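Local coordinates for DegT/DnrJ/EryC1/StrS aminotransferase (Brucella abortus 2308, PDB 4QGR), which binds pyridoxal 5'-phosphate and probably acts as a transaminase of the DegT/DnrJ/EryC1/StrS family, at residues I12-G15 / A16-A19; I156-I159 / A160-E163; M264-R267 / D268-A271; H328-T331 / A332-H335. All coordinates share one frame; numbering follows the deposited sequence.

In the fold
All four contacts are local, between residues three to six apart in sequence, and they lie at separate places around a PLP-binding fold. Contacts 1 and 3 are neighbours, with centres 16 Å apart and nearest atoms about 6 Å apart; helix 14-20 meets helix 247-278 through Gln17. The side chains of Leu14 in contact 1 and Arg267 in contact 3 are each about 8 Å from that of Lys199, which binds PLP and is predicted to carry it covalently. Contact 4 sits 36 Å from contact 3, centre to centre, on the opposite side of the chain's centre, its Tyr333 side chain about 11 Å from the bound PLP. Contact 2 lies away from the annotated sites, its centre 41 Å from that of contact 1.

Contact 1 (I12-G15 / A16-A19); sequences IDLG and AQRA
Asp13 reaches forward to the first turn of helix 14-20 and takes the amide of Ala16, with OD1 2.9 Å from Ala16 N. The amide comes from well above the carboxylate plane, 61° out of it. With chi1 at -164°, CG lies opposite the backbone N, which swings the carboxylate over the turn; the same placement sets CG 3.4 Å from Ala16 CB, so the methyl packs against the carboxylate carbon. This is a classic N-cap: Asp13 is the residue just before the helix, and its side chain serves an amide of the first turn that has no preceding helical carbonyl to bond to.

Backbone bonds carry the helix onward. Arg18 N donates to Leu14 O at 2.9 Å and Ala19 N to Gly15 O at 2.8 Å, while the bond from Gln17 N to Asp13 O is weak.

One water links backbone and side chain, giving one proton to Leu14 O and the other to Gln17 OE1 at 2.7 Å. Leu14 O is thus gripped twice. The buried Gln17 amide is held further by helix 247-278, OE1 by Lys256 and NE2 by Glu263, while Arg18 packs on Tyr38 of the second subunit.

Contact 2 (I156-I159 / A160-E163); sequences ITAI and AERE
Ile156 O and Thr157 O receive the amides of Ala160 and Glu161 as in a regular alpha-helix, but Ile159 O, one turn from the end of helix 153-163, is shared by Arg162 N, 61° above its carbonyl plane, and by a weak bond from Glu163 N.

Among the side chains, Glu161 does most of the touching. Its CG, beside its own backbone N (chi1 -77°), lies only 3.1 Å from Thr157 O, and the extended chain then runs back along the helix surface. At its end the carboxylate splits: OE2 comes to 3.5 Å from the Thr157 methyl CG2, while OE1 lies over Ala158 CA at 3.7 Å. Thr157 turns its hydroxyl the other way, back along the helix, where OG1 bonds to Tyr153 O. With chi1 at -56°, Glu163 CG rests 3.3 Å from Ile159 O, against the carbonyl already used by two amides; the bend at chi2 turns only the carboxylate.

The helix is the crossover of a beta-alpha-beta unit between strands 137-141 and 166-170. Thr157 and Ala160 pack on Ile167 of the second strand, whereas Ile159 meets Val120, Glu124 and Ile127 of helix 120-133, and Glu163 touches Ile131 there.

Contact 3 (M264-R267 / D268-A271); sequences MEAR and DRIA
Ile270 folds back on Ala266, one turn earlier in helix 247-278, and nearly all of its branch on that side meets a single carbonyl. CB stands 3.5 Å from Ala266 O. With chi1 at -68°, CG1 is beside the backbone N and comes closer still, to 3.2 Å from the same oxygen. The terminal CD1 stays with it at 3.3 Å, and reaches the Ala266 methyl more loosely, 4.5 Å from CB.

That oxygen is also the acceptor for Ile270 N, at 2.9 Å and nearly in line with the C=O bond, so the isoleucine wraps the carbonyl to which its own amide is bonded. Arg269 approaches Ala266 from another side. Its chain bends at chi3 (62°), which brings NH2 to 3.8 Å from Ala266 CB and lays one guanidinium face, near its rim, over Ala266 O.

Asp268 turns away from these groups: its OD2 forms a salt bridge with Arg272, one turn further along the helix. The buried Arg267 extends from the helix toward Pro360, while Ala271 packs on Trp295 and Met264 on Pro200.

Stacked i to i+4 bonds, from Asp268 N to Met264 O through Ala271 N to Arg267 O, mark an uninterrupted alpha-helix. It is the long helix of a fold type I PLP-dependent enzyme, with the Arg267 side chain about 8 Å from that of Lys199.

Contact 4 (H328-T331 / A332-H335); sequences HLQT and AYKH
Gln330 O accepts the amide of Tyr333 at 3.0 Å, closing a type I beta-turn over Gln330-Tyr333 in the loop that leads to strand 337-338; the donor stands 47° above the carbonyl plane. The chain curls back far enough for Lys334 CA to make a CA-H...O contact of 3.2 Å with His328 O. A water lies 3.0 Å from both His328 O and Lys334 O and can serve them, though other acceptors compete for its protons.

Gln330 and Tyr333 run side by side in the same direction, their amide and ring planes 64° apart. Gln330 CB lies 4.0 Å from Tyr333 CD2, and OE1 is as far from CE2. The Ala332 methyl sits over the middle of one ring face.

Lys334 CB lies 3.3 Å from both His328 O and Gln330 O; chi1 at 69° then sends the straight chain along Thr331. Its NZ gives a proton to a second water, which in turn donates to Thr331 OG1 at 2.7 Å.

On the buried side, the His328 ring is held by Ser89 and Glu347, and Gln330 NE2 bonds Lys325 O. The turn belongs to the dimer interface: Asp235 of the second subunit bonds Thr331 OG1, and Asn236 of that subunit meets both Gln330 OE1 and Tyr333 OH. This places a loop packed against the second subunit near the cofactor pocket, with the Tyr333 side chain about 9 Å from that of Thr67, a PLP-binding residue.

Contact 1 (I12-G15 / A16-A19)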
loop_
_atom_site.group_PDB
_atom_site.type_symbol
_atom_site.label_atom_id
_atom_site.label_comp_id
_atom_site.label_asym_id
_atom_site.label_seq_id
_atom_site.Cartn_x
_atom_site.Cartn_y
_atom_site.Cartn_z
ATOM N N ILE A 12 7.539 23.805 0.567
ATOM C CA ILE A 12 6.154 23.495 0.189
ATOM C C ILE A 12 5.326 23.617 1.479
ATOM O O ILE A 12 5.483 22.818 2.403
ATOM C CB ILE A 12 6.000 22.090 -0.414
ATOM C CG1 ILE A 12 6.697 22.013 -1.790
ATOM C CG2 ILE A 12 4.512 21.719 -0.571
ATOM C CD1 ILE A 12 6.789 20.612 -2.385
ATOM N N ASP A 13 4.465 24.626 1.548
ATOM C CA ASP A 13 3.897 25.044 2.822
ATOM C C ASP A 13 2.553 24.394 3.115
ATOM O O ASP A 13 1.487 24.989 2.830
ATOM C CB ASP A 13 3.744 26.553 2.788
ATOM C CG ASP A 13 3.542 27.145 4.153
ATOM O OD1 ASP A 13 3.109 26.422 5.073
ATOM O OD2 ASP A 13 3.847 28.348 4.257
ATOM N N LEU A 14 2.585 23.201 3.717
ATOM C CA LEU A 14 1.334 22.500 4.017
ATOM C C LEU A 14 0.566 23.225 5.122
ATOM O O LEU A 14 -0.639 23.210 5.160
ATOM C CB LEU A 14 1.570 21.038 4.390
ATOM C CG LEU A 14 2.225 20.228 3.259
ATOM C CD1 LEU A 14 2.430 18.793 3.748
ATOM C CD2 LEU A 14 1.437 20.252 1.948
ATOM N N GLY A 15 1.274 23.864 6.036
ATOM C CA GLY A 15 0.599 24.607 7.106
ATOM C C GLY A 15 -0.266 25.773 6.633
ATOM O O GLY A 15 -1.376 26.015 7.179
ATOM N N ALA A 16 0.228 26.505 5.648
ATOM C CA ALA A 16 -0.496 27.666 5.132
ATOM C C ALA A 16 -1.751 27.206 4.406
ATOM O O ALA A 16 -2.820 27.849 4.468
ATOM C CB ALA A 16 0.358 28.473 4.185
ATOM N N GLN A 17 -1.600 26.081 3.713
ATOM C CA GLN A 17 -2.738 25.488 3.039
ATOM C C GLN A 17 -3.769 25.001 4.051
ATOM O O GLN A 17 -4.945 25.247 3.901
ATOM C CB GLN A 17 -2.289 24.345 2.129
ATOM C CG GLN A 17 -3.472 23.691 1.419
ATOM C CD GLN A 17 -3.066 22.422 0.704
ATOM O OE1 GLN A 17 -2.624 21.463 1.315
ATOM N NE2 GLN A 17 -3.283 22.395 -0.602
ATOM N N ARG A 18 -3.314 24.302 5.090
ATOM C CA ARG A 18 -4.224 23.811 6.090
ATOM C C ARG A 18 -4.933 24.994 6.756
ATOM O O ARG A 18 -6.135 24.903 7.064
ATOM C CB ARG A 18 -3.495 22.936 7.107
ATOM C CG ARG A 18 -4.418 22.270 8.109
ATOM C CD ARG A 18 -3.686 21.310 9.034
ATOM N NE ARG A 18 -3.035 22.024 10.112
ATOM C CZ ARG A 18 -3.668 22.527 11.196
ATOM N NH1 ARG A 18 -4.983 22.380 11.414
ATOM N NH2 ARG A 18 -2.973 23.186 12.110
ATOM N N ALA A 19 -4.189 26.063 7.060
ATOM C CA ALA A 19 -4.835 27.230 7.704
ATOM C C ALA A 19 -6.036 27.738 6.876
ATOM O O ALA A 19 -7.085 28.165 7.448
ATOM C CB ALA A 19 -3.835 28.345 7.944
HETATM O O HOH W 1 -2.267 21.141 3.977
#

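Contact 2 (I156-I159 / A160-E163)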
loop_
_atom_site.group_PDB
_atom_site.type_symbol
_atom_site.label_atom_id
_atom_site.label_comp_id
_atom_site.label_asym_id
_atom_site.label_seq_id
_atom_site.Cartn_x
_atom_site.Cartn_y
_atom_site.Cartn_z
ATOM N N ILE A 156 4.500 10.500 -28.572
ATOM C CA ILE A 156 4.647 9.227 -27.875
ATOM C C ILE A 156 3.582 8.216 -28.302
ATOM O O ILE A 156 3.881 7.048 -28.555
ATOM C CB ILE A 156 4.641 9.437 -26.336
ATOM C CG1 ILE A 156 5.875 10.216 -25.918
ATOM C CG2 ILE A 156 4.674 8.109 -25.592
ATOM C CD1 ILE A 156 5.854 10.587 -24.471
ATOM N N THR A 157 2.335 8.672 -28.422
ATOM C CA THR A 157 1.265 7.792 -28.831
ATOM C C THR A 157 1.452 7.380 -30.300
ATOM O O THR A 157 1.181 6.204 -30.657
ATOM C CB THR A 157 -0.089 8.495 -28.595
ATOM O OG1 THR A 157 -0.111 8.946 -27.235
ATOM C CG2 THR A 157 -1.287 7.572 -28.905
ATOM N N ALA A 158 1.937 8.288 -31.142
ATOM C CA ALA A 158 2.201 7.893 -32.533
ATOM C C ALA A 158 3.171 6.692 -32.580
ATOM O O ALA A 158 2.976 5.753 -33.337
ATOM C CB ALA A 158 2.756 9.040 -33.354
ATOM N N ILE A 159 4.177 6.703 -31.705
ATOM C CA ILE A 159 5.098 5.583 -31.623
ATOM C C ILE A 159 4.415 4.306 -31.123
ATOM O O ILE A 159 4.559 3.224 -31.694
ATOM C CB ILE A 159 6.320 5.950 -30.738
ATOM C CG1 ILE A 159 7.209 6.942 -31.474
ATOM C CG2 ILE A 159 7.127 4.702 -30.437
ATOM C CD1 ILE A 159 8.082 7.749 -30.567
ATOM N N ALA A 160 3.638 4.431 -30.075
ATOM C CA ALA A 160 2.844 3.338 -29.520
ATOM C C ALA A 160 1.838 2.736 -30.489
ATOM O O ALA A 160 1.501 1.549 -30.398
ATOM C CB ALA A 160 2.117 3.846 -28.279
ATOM N N GLU A 161 1.310 3.549 -31.389
ATOM C CA GLU A 161 0.314 3.103 -32.352
ATOM C C GLU A 161 0.880 2.057 -33.317
ATOM O O GLU A 161 0.174 1.160 -33.741
ATOM C CB GLU A 161 -0.225 4.315 -33.150
ATOM C CG GLU A 161 -1.206 5.119 -32.344
ATOM C CD GLU A 161 -1.525 6.475 -32.939
ATOM O OE1 GLU A 161 -1.052 6.802 -34.041
ATOM O OE2 GLU A 161 -2.287 7.214 -32.273
ATOM N N ARG A 162 2.139 2.222 -33.684
ATOM C CA ARG A 162 2.806 1.382 -34.655
ATOM C C ARG A 162 3.067 0.076 -33.975
ATOM O O ARG A 162 2.780 -0.986 -34.504
ATOM C CB ARG A 162 4.144 2.051 -35.099
ATOM C CG ARG A 162 5.047 1.280 -36.048
ATOM C CD ARG A 162 4.292 0.630 -37.193
ATOM N NE ARG A 162 3.636 1.587 -38.107
ATOM C CZ ARG A 162 4.251 2.271 -39.074
ATOM N NH1 ARG A 162 3.564 3.097 -39.837
ATOM N NH2 ARG A 162 5.560 2.155 -39.280
ATOM N N GLU A 163 3.565 0.211 -32.748
ATOM C CA GLU A 163 4.124 -0.866 -31.998
ATOM C C GLU A 163 3.088 -1.635 -31.129
ATOM O O GLU A 163 3.467 -2.628 -30.542
ATOM C CB GLU A 163 5.266 -0.277 -31.145
ATOM C CG GLU A 163 6.366 0.482 -31.911
ATOM C CD GLU A 163 7.152 -0.397 -32.908
ATOM O OE1 GLU A 163 7.086 -1.637 -32.784
ATOM O OE2 GLU A 163 7.822 0.132 -33.829
#

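Contact 3 (M264-R267 / D268-A271)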
loop_
_atom_site.group_PDB
_atom_site.type_symbol
_atom_site.label_atom_id
_atom_site.label_comp_id
_atom_site.label_asym_id
_atom_site.label_seq_id
_atom_site.Cartn_x
_atom_site.Cartn_y
_atom_site.Cartn_z
ATOM N N MET A 264 -3.861 26.283 -8.553
ATOM C CA MET A 264 -3.225 26.212 -9.896
ATOM C C MET A 264 -3.062 27.590 -10.542
ATOM O O MET A 264 -2.010 27.889 -11.144
ATOM C CB MET A 264 -3.990 25.259 -10.820
ATOM C CG MET A 264 -3.765 23.810 -10.420
ATOM S SD MET A 264 -2.057 23.291 -10.695
ATOM C CE MET A 264 -1.699 22.270 -9.283
ATOM N N GLU A 265 -4.045 28.463 -10.357
ATOM C CA GLU A 265 -3.869 29.840 -10.835
ATOM C C GLU A 265 -2.704 30.494 -10.126
ATOM O O GLU A 265 -1.898 31.210 -10.754
ATOM C CB GLU A 265 -5.170 30.651 -10.674
ATOM C CG GLU A 265 -6.312 30.052 -11.488
ATOM C CD GLU A 265 -7.681 30.654 -11.156
ATOM O OE1 GLU A 265 -7.759 31.582 -10.319
ATOM O OE2 GLU A 265 -8.688 30.195 -11.747
ATOM N N ALA A 266 -2.618 30.285 -8.814
ATOM C CA ALA A 266 -1.561 30.862 -8.021
ATOM C C ALA A 266 -0.197 30.341 -8.441
ATOM O O ALA A 266 0.737 31.098 -8.600
ATOM C CB ALA A 266 -1.789 30.587 -6.528
ATOM N N ARG A 267 -0.096 29.031 -8.622
ATOM C CA ARG A 267 1.171 28.428 -9.040
ATOM C C ARG A 267 1.631 29.017 -10.390
ATOM O O ARG A 267 2.790 29.370 -10.543
ATOM C CB ARG A 267 1.031 26.925 -9.120
ATOM C CG ARG A 267 0.862 26.202 -7.798
ATOM C CD ARG A 267 0.363 24.752 -7.960
ATOM N NE ARG A 267 0.336 24.042 -6.681
ATOM C CZ ARG A 267 1.403 23.497 -6.071
ATOM N NH1 ARG A 267 2.589 23.482 -6.653
ATOM N NH2 ARG A 267 1.271 22.935 -4.878
ATOM N N ASP A 268 0.702 29.163 -11.329
ATOM C CA ASP A 268 1.022 29.698 -12.653
ATOM C C ASP A 268 1.570 31.107 -12.513
ATOM O O ASP A 268 2.604 31.475 -13.130
ATOM C CB ASP A 268 -0.235 29.699 -13.536
ATOM C CG ASP A 268 0.054 30.149 -14.955
ATOM O OD1 ASP A 268 0.583 29.334 -15.726
ATOM O OD2 ASP A 268 -0.229 31.328 -15.264
ATOM N N ARG A 269 0.897 31.897 -11.679
ATOM C CA ARG A 269 1.312 33.302 -11.431
ATOM C C ARG A 269 2.719 33.364 -10.819
ATOM O O ARG A 269 3.576 34.104 -11.262
ATOM C CB ARG A 269 0.288 34.015 -10.546
ATOM C CG ARG A 269 0.784 35.292 -9.916
ATOM C CD ARG A 269 -0.301 35.893 -9.029
ATOM N NE ARG A 269 -0.711 35.039 -7.908
ATOM C CZ ARG A 269 -0.018 34.858 -6.796
ATOM N NH1 ARG A 269 1.187 35.385 -6.640
ATOM N NH2 ARG A 269 -0.512 34.094 -5.848
ATOM N N ILE A 270 2.969 32.523 -9.831
ATOM C CA ILE A 270 4.244 32.475 -9.138
ATOM C C ILE A 270 5.391 32.020 -10.056
ATOM O O ILE A 270 6.467 32.636 -10.078
ATOM C CB ILE A 270 4.108 31.579 -7.873
ATOM C CG1 ILE A 270 3.183 32.307 -6.871
ATOM C CG2 ILE A 270 5.473 31.283 -7.268
ATOM C CD1 ILE A 270 2.574 31.383 -5.818
ATOM N N ALA A 271 5.143 30.963 -10.837
ATOM C CA ALA A 271 6.146 30.431 -11.767
ATOM C C ALA A 271 6.501 31.445 -12.808
ATOM O O ALA A 271 7.661 31.572 -13.152
ATOM C CB ALA A 271 5.660 29.170 -12.437
#

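Contact 4 (H328-T331 / A332-H335)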
loop_
_atom_site.group_PDB
_atom_site.type_symbol
_atom_site.label_atom_id
_atom_site.label_comp_id
_atom_site.label_asym_id
_atom_site.label_seq_id
_atom_site.Cartn_x
_atom_site.Cartn_y
_atom_site.Cartn_z
ATOM N N HIS A 328 19.187 5.054 -13.786
ATOM C CA HIS A 328 20.041 4.106 -14.473
ATOM C C HIS A 328 21.413 3.999 -13.814
ATOM O O HIS A 328 22.164 3.071 -14.125
ATOM C CB HIS A 328 20.199 4.425 -15.953
ATOM C CG HIS A 328 21.099 5.580 -16.246
ATOM N ND1 HIS A 328 20.742 6.887 -15.996
ATOM C CD2 HIS A 328 22.343 5.626 -16.773
ATOM C CE1 HIS A 328 21.712 7.690 -16.381
ATOM N NE2 HIS A 328 22.694 6.951 -16.859
ATOM N N LEU A 329 21.745 4.947 -12.956
ATOM C CA LEU A 329 23.013 4.885 -12.237
ATOM C C LEU A 329 22.867 4.324 -10.840
ATOM O O LEU A 329 23.878 4.127 -10.156
ATOM C CB LEU A 329 23.683 6.251 -12.195
ATOM C CG LEU A 329 24.059 6.818 -13.553
ATOM C CD1 LEU A 329 24.577 8.222 -13.297
ATOM C CD2 LEU A 329 25.027 5.981 -14.371
ATOM N N GLN A 330 21.641 4.057 -10.389
ATOM C CA GLN A 330 21.466 3.530 -9.038
ATOM C C GLN A 330 21.656 2.042 -9.067
ATOM O O GLN A 330 21.357 1.385 -10.066
ATOM C CB GLN A 330 20.097 3.882 -8.447
ATOM C CG GLN A 330 19.920 5.395 -8.263
ATOM C CD GLN A 330 18.659 5.767 -7.539
ATOM O OE1 GLN A 330 18.160 5.013 -6.708
ATOM N NE2 GLN A 330 18.101 6.944 -7.879
ATOM N N THR A 331 22.143 1.517 -7.954
ATOM C CA THR A 331 22.503 0.111 -7.817
ATOM C C THR A 331 21.426 -0.840 -8.254
ATOM O O THR A 331 21.705 -1.843 -8.936
ATOM C CB THR A 331 22.962 -0.204 -6.348
ATOM O OG1 THR A 331 24.089 0.621 -6.013
ATOM C CG2 THR A 331 23.335 -1.649 -6.140
ATOM N N ALA A 332 20.203 -0.593 -7.834
ATOM C CA ALA A 332 19.138 -1.550 -8.139
ATOM C C ALA A 332 18.825 -1.654 -9.621
ATOM O O ALA A 332 18.266 -2.655 -10.027
ATOM C CB ALA A 332 17.872 -1.178 -7.419
ATOM N N TYR A 333 19.112 -0.624 -10.409
ATOM C CA TYR A 333 18.646 -0.592 -11.828
ATOM C C TYR A 333 19.736 -0.473 -12.876
ATOM O O TYR A 333 19.430 -0.423 -14.065
ATOM C CB TYR A 333 17.615 0.585 -12.049
ATOM C CG TYR A 333 16.750 0.857 -10.833
ATOM C CD1 TYR A 333 15.653 0.064 -10.488
ATOM C CD2 TYR A 333 17.025 1.925 -10.021
ATOM C CE1 TYR A 333 14.900 0.334 -9.313
ATOM C CE2 TYR A 333 16.298 2.187 -8.868
ATOM C CZ TYR A 333 15.252 1.405 -8.501
ATOM O OH TYR A 333 14.621 1.755 -7.296
ATOM N N LYS A 334 20.984 -0.406 -12.449
ATOM C CA LYS A 334 22.062 -0.040 -13.339
ATOM C C LYS A 334 22.439 -1.154 -14.310
ATOM O O LYS A 334 23.188 -0.903 -15.257
ATOM C CB LYS A 334 23.297 0.418 -12.545
ATOM C CG LYS A 334 24.010 -0.658 -11.779
ATOM C CD LYS A 334 25.125 -0.029 -10.956
ATOM C CE LYS A 334 25.941 -1.061 -10.204
ATOM N NZ LYS A 334 27.121 -0.355 -9.621
ATOM N N HIS A 335 21.949 -2.367 -14.084
ATOM C CA HIS A 335 22.168 -3.446 -15.044
ATOM C C HIS A 335 21.107 -3.587 -16.135
ATOM O O HIS A 335 21.280 -4.360 -17.068
ATOM C CB HIS A 335 22.447 -4.744 -14.272
ATOM C CG HIS A 335 23.731 -4.661 -13.477
ATOM N ND1 HIS A 335 24.965 -4.445 -14.070
ATOM C CD2 HIS A 335 23.958 -4.654 -12.138
ATOM C CE1 HIS A 335 25.895 -4.341 -13.135
ATOM N NE2 HIS A 335 25.309 -4.453 -11.953
HETATM O O HOH W 2 22.979 1.708 -16.709
HETATM O O HOH W 3 26.048 1.173 -7.723
#